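Local coordinates for HD domain protein (Enterococcus faecalis, PDB 4LRL), which probably hydrolyses deoxyribonucleoside triphosphates, as an HD-domain phosphohydrolase whose activity is under allosteric control by nucleotides, at residues Y29-F40 / H49-I59. Numbering follows the deposited sequence.
With DGT (2'-deoxyguanosine-5'-triphosphate), chain O.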
ATOM      1  N   TYR C  29     -22.672 -35.429   8.436  1.00 69.95           N
ATOM      2  CA  TYR C  29     -21.760 -34.752   7.510  1.00 67.23           C
ATOM      3  C   TYR C  29     -21.947 -33.229   7.442  1.00 65.28           C
ATOM      4  O   TYR C  29     -20.970 -32.477   7.461  1.00 63.69           O
ATOM      5  CB  TYR C  29     -21.895 -35.382   6.119  1.00 66.70           C
ATOM      6  CG  TYR C  29     -20.801 -35.030   5.132  1.00 63.26           C
ATOM      7  CD1 TYR C  29     -19.449 -35.161   5.471  1.00 61.64           C
ATOM      8  CD2 TYR C  29     -21.118 -34.603   3.842  1.00 60.38           C
ATOM      9  CE1 TYR C  29     -18.443 -34.850   4.554  1.00 59.03           C
ATOM     10  CE2 TYR C  29     -20.120 -34.293   2.918  1.00 57.73           C
ATOM     11  CZ  TYR C  29     -18.790 -34.416   3.283  1.00 56.81           C
ATOM     12  OH  TYR C  29     -17.815 -34.113   2.375  1.00 54.16           O
ATOM     13  N   LYS C  30     -23.203 -32.791   7.376  1.00 65.49           N
ATOM     14  CA  LYS C  30     -23.563 -31.372   7.306  1.00 64.23           C
ATOM     15  C   LYS C  30     -23.043 -30.575   8.510  1.00 64.12           C
ATOM     16  O   LYS C  30     -22.769 -29.373   8.404  1.00 62.33           O
ATOM     17  CB  LYS C  30     -25.089 -31.247   7.154  1.00 65.08           C
ATOM     18  CG  LYS C  30     -25.730 -29.937   7.595  1.00 64.94           C
ATOM     19  CD  LYS C  30     -27.195 -30.189   7.936  1.00 68.34           C
ATOM     20  CE  LYS C  30     -27.588 -29.539   9.260  1.00 69.71           C
ATOM     21  NZ  LYS C  30     -28.653 -30.317   9.975  1.00 72.18           N
ATOM     22  N   GLU C  31     -22.891 -31.263   9.642  1.00 66.16           N
ATOM     23  CA  GLU C  31     -22.455 -30.644  10.893  1.00 66.49           C
ATOM     24  C   GLU C  31     -20.964 -30.835  11.177  1.00 66.33           C
ATOM     25  O   GLU C  31     -20.439 -30.275  12.138  1.00 66.49           O
ATOM     26  CB  GLU C  31     -23.262 -31.204  12.063  1.00 69.07           C
ATOM     27  CG  GLU C  31     -24.733 -30.836  12.073  1.00 70.19           C
ATOM     28  CD  GLU C  31     -25.506 -31.620  13.119  1.00 74.72           C
ATOM     29  OE1 GLU C  31     -25.910 -31.013  14.133  1.00 76.34           O
ATOM     30  OE2 GLU C  31     -25.698 -32.845  12.943  1.00 76.54           O
ATOM     31  N   GLN C  32     -20.284 -31.620  10.345  1.00 66.31           N
ATOM     32  CA  GLN C  32     -18.883 -31.970  10.591  1.00 66.63           C
ATOM     33  C   GLN C  32     -17.936 -30.776  10.516  1.00 65.01           C
ATOM     34  O   GLN C  32     -17.779 -30.153   9.465  1.00 62.81           O
ATOM     35  CB  GLN C  32     -18.417 -33.083   9.651  1.00 66.95           C
ATOM     36  CG  GLN C  32     -18.871 -34.470  10.063  1.00 69.13           C
ATOM     37  CD  GLN C  32     -18.016 -35.579   9.472  1.00 69.78           C
ATOM     38  OE1 GLN C  32     -16.884 -35.354   9.037  1.00 68.62           O
ATOM     39  NE2 GLN C  32     -18.555 -36.790   9.464  1.00 71.83           N
ATOM     40  N   ARG C  33     -17.326 -30.468  11.657  1.00 66.21           N
ATOM     41  CA  ARG C  33     -16.313 -29.423  11.770  1.00 65.29           C
ATOM     42  C   ARG C  33     -14.924 -30.044  11.792  1.00 65.96           C
ATOM     43  O   ARG C  33     -14.745 -31.145  12.306  1.00 67.93           O
ATOM     44  CB  ARG C  33     -16.532 -28.594  13.042  1.00 66.04           C
ATOM     45  CG  ARG C  33     -17.104 -27.202  12.811  1.00 65.67           C
ATOM     46  CD  ARG C  33     -18.614 -27.220  12.643  1.00 68.37           C
ATOM     47  NE  ARG C  33     -19.147 -25.896  12.306  1.00 68.78           N
ATOM     48  CZ  ARG C  33     -20.444 -25.604  12.220  1.00 69.16           C
ATOM     49  NH1 ARG C  33     -21.359 -26.541  12.447  1.00 71.04           N
ATOM     50  NH2 ARG C  33     -20.830 -24.373  11.907  1.00 67.59           N
ATOM     51  N   LEU C  34     -13.948 -29.338  11.227  1.00 64.50           N
ATOM     52  CA  LEU C  34     -12.564 -29.799  11.225  1.00 65.27           C
ATOM     53  C   LEU C  34     -11.972 -29.661  12.621  1.00 66.97           C
ATOM     54  O   LEU C  34     -12.277 -28.684  13.315  1.00 66.74           O
ATOM     55  CB  LEU C  34     -11.727 -28.996  10.226  1.00 63.37           C
ATOM     56  CG  LEU C  34     -12.031 -29.172   8.735  1.00 61.94           C
ATOM     57  CD1 LEU C  34     -11.329 -28.099   7.924  1.00 59.58           C
ATOM     58  CD2 LEU C  34     -11.639 -30.565   8.252  1.00 62.77           C
ATOM     59  N   PRO C  35     -11.138 -30.642  13.047  1.00 68.91           N
ATOM     60  CA  PRO C  35     -10.501 -30.565  14.375  1.00 70.56           C
ATOM     61  C   PRO C  35      -9.913 -29.172  14.609  1.00 68.92           C
ATOM     62  O   PRO C  35     -10.285 -28.496  15.577  1.00 69.50           O
ATOM     63  CB  PRO C  35      -9.390 -31.623  14.298  1.00 72.29           C
ATOM     64  CG  PRO C  35      -9.900 -32.631  13.325  1.00 72.44           C
ATOM     65  CD  PRO C  35     -10.745 -31.868  12.318  1.00 69.73           C
ATOM     66  N   ILE C  36      -9.030 -28.744  13.707  1.00 66.71           N
ATOM     67  CA  ILE C  36      -8.498 -27.384  13.731  1.00 64.60           C
ATOM     68  C   ILE C  36      -8.816 -26.645  12.435  1.00 61.47           C
ATOM     69  O   ILE C  36      -8.710 -27.211  11.333  1.00 60.63           O
ATOM     70  CB  ILE C  36      -6.973 -27.341  14.041  1.00 65.61           C
ATOM     71  CG1 ILE C  36      -6.165 -28.230  13.079  1.00 65.81           C
ATOM     72  CG2 ILE C  36      -6.713 -27.757  15.489  1.00 68.52           C
ATOM     73  CD1 ILE C  36      -5.442 -27.477  11.970  1.00 64.60           C
ATOM     74  N   GLU C  37      -9.227 -25.387  12.585  1.00 59.36           N
ATOM     75  CA  GLU C  37      -9.426 -24.479  11.465  1.00 56.32           C
ATOM     76  C   GLU C  37      -8.262 -24.559  10.473  1.00 54.81           C
ATOM     77  O   GLU C  37      -7.094 -24.490  10.869  1.00 55.54           O
ATOM     78  CB  GLU C  37      -9.566 -23.057  11.992  1.00 55.75           C
ATOM     79  CG  GLU C  37      -9.642 -21.994  10.923  1.00 54.89           C
ATOM     80  CD  GLU C  37      -9.883 -20.622  11.505  1.00 55.83           C
ATOM     81  OE1 GLU C  37     -10.977 -20.072  11.264  1.00 55.89           O
ATOM     82  OE2 GLU C  37      -8.994 -20.106  12.217  1.00 56.21           O
ATOM     83  N   LYS C  38      -8.589 -24.718   9.194  1.00 52.56           N
ATOM     84  CA  LYS C  38      -7.576 -24.775   8.143  1.00 51.00           C
ATOM     85  C   LYS C  38      -7.478 -23.452   7.394  1.00 48.61           C
ATOM     86  O   LYS C  38      -8.422 -23.028   6.727  1.00 47.07           O
ATOM     87  CB  LYS C  38      -7.865 -25.912   7.163  1.00 51.13           C
ATOM     88  CG  LYS C  38      -6.678 -26.295   6.298  1.00 50.23           C
ATOM     89  CD  LYS C  38      -7.039 -27.452   5.407  1.00 49.67           C
ATOM     90  CE  LYS C  38      -5.835 -28.297   5.097  1.00 50.44           C
ATOM     91  NZ  LYS C  38      -5.323 -29.002   6.314  1.00 52.35           N
ATOM     92  N   VAL C  39      -6.324 -22.809   7.513  1.00 48.21           N
ATOM     93  CA  VAL C  39      -6.106 -21.509   6.888  1.00 46.49           C
ATOM     94  C   VAL C  39      -5.283 -21.626   5.605  1.00 45.45           C
ATOM     95  O   VAL C  39      -4.281 -22.357   5.542  1.00 46.10           O
ATOM     96  CB  VAL C  39      -5.483 -20.450   7.863  1.00 47.02           C
ATOM     97  CG1 VAL C  39      -6.445 -20.126   9.005  1.00 47.82           C
ATOM     98  CG2 VAL C  39      -4.118 -20.900   8.403  1.00 48.41           C
ATOM     99  N   PHE C  40      -5.733 -20.897   4.591  1.00 43.40           N
ATOM    100  CA  PHE C  40      -5.065 -20.850   3.308  1.00 42.56           C
ATOM    101  C   PHE C  40      -4.532 -19.436   3.114  1.00 41.92           C
ATOM    102  O   PHE C  40      -5.287 -18.465   3.145  1.00 40.88           O
ATOM    103  CB  PHE C  40      -6.043 -21.179   2.177  1.00 41.15           C
ATOM    104  CG  PHE C  40      -6.615 -22.577   2.225  1.00 41.81           C
ATOM    105  CD1 PHE C  40      -7.298 -23.041   3.349  1.00 42.57           C
ATOM    106  CD2 PHE C  40      -6.514 -23.414   1.122  1.00 39.99           C
ATOM    107  CE1 PHE C  40      -7.840 -24.320   3.383  1.00 42.81           C
ATOM    108  CE2 PHE C  40      -7.061 -24.691   1.145  1.00 41.13           C
ATOM    109  CZ  PHE C  40      -7.720 -25.147   2.276  1.00 42.66           C
ATOM    110  N   HIS C  49     -10.358 -19.072   5.521  1.00 39.01           N
ATOM    111  CA  HIS C  49     -10.614 -19.881   6.722  1.00 40.55           C
ATOM    112  C   HIS C  49     -11.631 -20.981   6.444  1.00 40.93           C
ATOM    113  O   HIS C  49     -12.757 -20.694   6.016  1.00 40.39           O
ATOM    114  CB  HIS C  49     -11.121 -19.009   7.878  1.00 40.94           C
ATOM    115  CG  HIS C  49     -10.175 -17.920   8.286  1.00 41.08           C
ATOM    116  ND1 HIS C  49     -10.046 -16.744   7.582  1.00 40.82           N
ATOM    117  CD2 HIS C  49      -9.328 -17.824   9.336  1.00 42.88           C
ATOM    118  CE1 HIS C  49      -9.154 -15.971   8.177  1.00 40.81           C
ATOM    119  NE2 HIS C  49      -8.699 -16.607   9.239  1.00 42.78           N
ATOM    120  N   VAL C  50     -11.240 -22.228   6.707  1.00 42.14           N
ATOM    121  CA  VAL C  50     -12.105 -23.387   6.480  1.00 42.97           C
ATOM    122  C   VAL C  50     -12.323 -24.178   7.772  1.00 45.45           C
ATOM    123  O   VAL C  50     -11.355 -24.669   8.373  1.00 46.51           O
ATOM    124  CB  VAL C  50     -11.530 -24.310   5.377  1.00 42.96           C
ATOM    125  CG1 VAL C  50     -12.377 -25.586   5.215  1.00 43.48           C
ATOM    126  CG2 VAL C  50     -11.417 -23.561   4.050  1.00 40.95           C
ATOM    127  N   GLN C  51     -13.593 -24.283   8.190  1.00 46.40           N
ATOM    128  CA  GLN C  51     -14.000 -25.043   9.389  1.00 48.92           C
ATOM    129  C   GLN C  51     -14.814 -26.297   9.083  1.00 49.45           C
ATOM    130  O   GLN C  51     -14.805 -27.239   9.869  1.00 51.65           O
ATOM    131  CB  GLN C  51     -14.839 -24.190  10.346  1.00 49.60           C
ATOM    132  CG  GLN C  51     -14.093 -23.096  11.067  1.00 51.96           C
ATOM    133  CD  GLN C  51     -14.331 -21.749  10.429  1.00 52.59           C
ATOM    134  OE1 GLN C  51     -15.300 -21.057  10.754  1.00 54.85           O
ATOM    135  NE2 GLN C  51     -13.456 -21.372   9.508  1.00 51.60           N
ATOM    136  N   HIS C  52     -15.544 -26.295   7.970  1.00 47.88           N
ATOM    137  CA  HIS C  52     -16.425 -27.412   7.631  1.00 48.29           C
ATOM    138  C   HIS C  52     -15.705 -28.468   6.803  1.00 47.73           C
ATOM    139  O   HIS C  52     -14.987 -28.139   5.856  1.00 46.34           O
ATOM    140  CB  HIS C  52     -17.651 -26.921   6.856  1.00 47.55           C
ATOM    141  CG  HIS C  52     -18.523 -25.982   7.628  1.00 49.69           C
ATOM    142  ND1 HIS C  52     -18.315 -24.617   7.653  1.00 49.63           N
ATOM    143  CD2 HIS C  52     -19.613 -26.212   8.401  1.00 51.77           C
ATOM    144  CE1 HIS C  52     -19.238 -24.047   8.408  1.00 49.80           C
ATOM    145  NE2 HIS C  52     -20.037 -24.993   8.875  1.00 51.69           N
ATOM    146  N   GLN C  53     -15.920 -29.732   7.160  1.00 48.42           N
ATOM    147  CA  GLN C  53     -15.436 -30.870   6.380  1.00 47.94           C
ATOM    148  C   GLN C  53     -15.968 -30.836   4.940  1.00 46.58           C
ATOM    149  O   GLN C  53     -15.249 -31.157   3.999  1.00 46.50           O
ATOM    150  CB  GLN C  53     -15.830 -32.185   7.071  1.00 50.21           C
ATOM    151  CG  GLN C  53     -15.192 -33.438   6.486  1.00 50.06           C
ATOM    152  CD  GLN C  53     -13.673 -33.457   6.638  1.00 49.03           C
ATOM    153  OE1 GLN C  53     -13.147 -33.577   7.746  1.00 48.71           O
ATOM    154  NE2 GLN C  53     -12.964 -33.349   5.518  1.00 46.54           N
ATOM    155  N   VAL C  54     -17.226 -30.440   4.774  1.00 45.92           N
ATOM    156  CA  VAL C  54     -17.844 -30.350   3.455  1.00 44.91           C
ATOM    157  C   VAL C  54     -17.071 -29.379   2.548  1.00 43.17           C
ATOM    158  O   VAL C  54     -16.817 -29.682   1.379  1.00 42.99           O
ATOM    159  CB  VAL C  54     -19.333 -29.927   3.558  1.00 44.82           C
ATOM    160  CG1 VAL C  54     -19.911 -29.584   2.190  1.00 42.93           C
ATOM    161  CG2 VAL C  54     -20.150 -31.023   4.219  1.00 46.58           C
ATOM    162  N   ILE C  55     -16.696 -28.223   3.103  1.00 41.91           N
ATOM    163  CA  ILE C  55     -15.973 -27.195   2.367  1.00 39.87           C
ATOM    164  C   ILE C  55     -14.567 -27.679   2.000  1.00 40.06           C
ATOM    165  O   ILE C  55     -14.143 -27.524   0.855  1.00 39.10           O
ATOM    166  CB  ILE C  55     -15.919 -25.856   3.157  1.00 39.01           C
ATOM    167  CG1 ILE C  55     -17.336 -25.339   3.458  1.00 38.71           C
ATOM    168  CG2 ILE C  55     -15.063 -24.810   2.421  1.00 37.09           C
ATOM    169  CD1 ILE C  55     -18.222 -25.082   2.233  1.00 37.60           C
ATOM    170  N   LEU C  56     -13.862 -28.281   2.960  1.00 41.08           N
ATOM    171  CA  LEU C  56     -12.531 -28.810   2.694  1.00 41.74           C
ATOM    172  C   LEU C  56     -12.571 -29.853   1.577  1.00 42.43           C
ATOM    173  O   LEU C  56     -11.731 -29.834   0.667  1.00 41.42           O
ATOM    174  CB  LEU C  56     -11.896 -29.396   3.955  1.00 43.41           C
ATOM    175  CG  LEU C  56     -10.477 -29.955   3.752  1.00 44.06           C
ATOM    176  CD1 LEU C  56      -9.503 -28.865   3.332  1.00 42.79           C
ATOM    177  CD2 LEU C  56      -9.977 -30.674   4.980  1.00 44.63           C
ATOM    178  N   ASP C  57     -13.559 -30.747   1.652  1.00 43.75           N
ATOM    179  CA  ASP C  57     -13.749 -31.779   0.632  1.00 44.68           C
ATOM    180  C   ASP C  57     -14.065 -31.182  -0.740  1.00 43.20           C
ATOM    181  O   ASP C  57     -13.578 -31.671  -1.762  1.00 43.40           O
ATOM    182  CB  ASP C  57     -14.855 -32.758   1.038  1.00 46.38           C
ATOM    183  CG  ASP C  57     -14.450 -33.668   2.180  1.00 47.79           C
ATOM    184  OD1 ASP C  57     -13.241 -33.780   2.479  1.00 48.24           O
ATOM    185  OD2 ASP C  57     -15.353 -34.284   2.776  1.00 48.63           O
ATOM    186  N   LEU C  58     -14.883 -30.133  -0.763  1.00 41.81           N
ATOM    187  CA  LEU C  58     -15.219 -29.484  -2.029  1.00 40.31           C
ATOM    188  C   LEU C  58     -13.985 -28.850  -2.659  1.00 39.30           C
ATOM    189  O   LEU C  58     -13.760 -29.002  -3.862  1.00 39.40           O
ATOM    190  CB  LEU C  58     -16.347 -28.464  -1.860  1.00 38.96           C
ATOM    191  CG  LEU C  58     -17.771 -29.026  -1.719  1.00 39.89           C
ATOM    192  CD1 LEU C  58     -18.748 -27.900  -1.392  1.00 37.55           C
ATOM    193  CD2 LEU C  58     -18.235 -29.792  -2.963  1.00 38.86           C
ATOM    194  N   ILE C  59     -13.181 -28.166  -1.839  1.00 38.54           N
ATOM    195  CA  ILE C  59     -11.931 -27.556  -2.290  1.00 37.12           C
ATOM    196  C   ILE C  59     -11.003 -28.607  -2.873  1.00 38.10           C
ATOM    197  O   ILE C  59     -10.386 -28.396  -3.907  1.00 37.54           O
ATOM    198  CB  ILE C  59     -11.218 -26.803  -1.130  1.00 37.10           C
ATOM    199  CG1 ILE C  59     -12.032 -25.561  -0.742  1.00 35.34           C
ATOM    200  CG2 ILE C  59      -9.761 -26.452  -1.507  1.00 35.06           C
ATOM    201  CD1 ILE C  59     -11.582 -24.871   0.523  1.00 34.79           C
TER
HETATM  202  PG  DGT O 502      -3.844 -32.415   6.381  0.75 67.35           P
HETATM  203  O1G DGT O 502      -4.061 -33.909   6.247  0.75 67.03           O
HETATM  204  O2G DGT O 502      -4.952 -31.561   5.808  0.75 66.38           O
HETATM  205  O3G DGT O 502      -3.382 -32.008   7.767  0.75 66.74           O
HETATM  206  O3B DGT O 502      -2.598 -32.131   5.396  1.00 64.08           O
HETATM  207  PB  DGT O 502      -1.657 -30.836   5.580  1.00 62.53           P
HETATM  208  O1B DGT O 502      -2.401 -29.781   6.356  1.00 60.91           O
HETATM  209  O2B DGT O 502      -0.305 -31.307   6.071  1.00 63.09           O
HETATM  210  O3A DGT O 502      -1.441 -30.360   4.047  1.00 57.89           O
HETATM  211  PA  DGT O 502      -2.621 -29.885   3.060  1.00 52.79           P
HETATM  212  O1A DGT O 502      -3.942 -29.830   3.761  1.00 52.66           O
HETATM  213  O2A DGT O 502      -2.515 -30.678   1.782  1.00 52.65           O
HETATM  214  O5' DGT O 502      -2.169 -28.373   2.744  1.00 52.97           O
HETATM  215  C5' DGT O 502      -1.684 -27.523   3.786  1.00 49.53           C
HETATM  216  C4' DGT O 502      -1.443 -26.114   3.258  1.00 46.92           C
HETATM  217  O4' DGT O 502      -1.754 -26.041   1.867  1.00 45.18           O
HETATM  218  C3' DGT O 502      -2.342 -25.109   3.961  1.00 47.07           C
HETATM  219  O3' DGT O 502      -1.544 -24.003   4.419  1.00 48.00           O
HETATM  220  C2' DGT O 502      -3.346 -24.649   2.916  1.00 45.19           C
HETATM  221  C1' DGT O 502      -2.592 -24.910   1.621  1.00 44.00           C
HETATM  222  N9  DGT O 502      -3.448 -25.164   0.433  1.00 41.65           N
HETATM  223  C8  DGT O 502      -3.476 -24.394  -0.666  1.00 41.61           C
HETATM  224  N7  DGT O 502      -4.332 -24.878  -1.596  1.00 41.30           N
HETATM  225  C5  DGT O 502      -4.869 -25.991  -1.084  1.00 40.23           C
HETATM  226  C6  DGT O 502      -5.850 -26.991  -1.546  1.00 39.52           C
HETATM  227  O6  DGT O 502      -6.370 -26.879  -2.677  1.00 40.18           O
HETATM  228  N1  DGT O 502      -6.145 -28.004  -0.717  1.00 39.19           N
HETATM  229  C2  DGT O 502      -5.582 -28.136   0.505  1.00 38.57           C
HETATM  230  N2  DGT O 502      -5.931 -29.184   1.282  1.00 35.90           N
HETATM  231  N3  DGT O 502      -4.668 -27.252   0.990  1.00 40.19           N
HETATM  232  C4  DGT O 502      -4.285 -26.179   0.252  1.00 40.46           C
HETATM  233  O   HOH W   1     -19.298 -29.939   7.347  1.00 60.89           O
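Leu34 fits its two methyls into the notch between strand 49-52 and the start of helix 53-59. CD1 rests 3.8 Å from Val50 CG1. CD2 meets Leu56 CD2, and Gln53 OE1 borders that side, 3.4 Å from Leu34 CD2. The Leu56 side chain forks: its CD2 receives Leu34, while its CD1 lies 3.5 Å from Lys38 CD and also faces the edge of the Phe40 ring. Val50 CG2 packs against Phe40 CE1 at 3.7 Å.

At the other end, Tyr29 lies across the helix. Its CG stands anti to the backbone N (chi1 -166°), which swings the ring onto Val54. Val54 CG2 sits over one face, 3.7 Å from the Tyr29 ring centroid, a CH-pi contact. The phenol OH donates a 2.5 Å hydrogen bond to Asp57 OD2, on its anti lone pair, with ring and carboxylate nearly coplanar. Gln53 NE2 holds the other oxygen, OD1, from above the carboxylate plane. Arg174 adds a cation-pi contact to Tyr29.

The backbones pair antiparallel at Lys38 and Val50, by two hydrogen bonds. Before the corner at Pro35 and Ile36, Leu34 N bonds to Gln51 O and Gln53 N to Gln32 O. Glu37 leans along the edge of the His49 ring, and its OE2 forms a salt bridge with Arg233 of a second subunit.

Lys38 runs past Leu56 CD1, and its NZ donates to dGTP O2G and O1B. One face of the Phe40 ring lies against the sugar C2', and its CE2 comes 3.3 Å from C4 of the base. Ile59 CG2 meets O6. A beta hairpin thus runs straight into a helix, with His52 as N-cap, and walls a dGTP pocket shared with Asn60, Gln65 and Arg68 and with Arg350 and Lys354 of a third subunit.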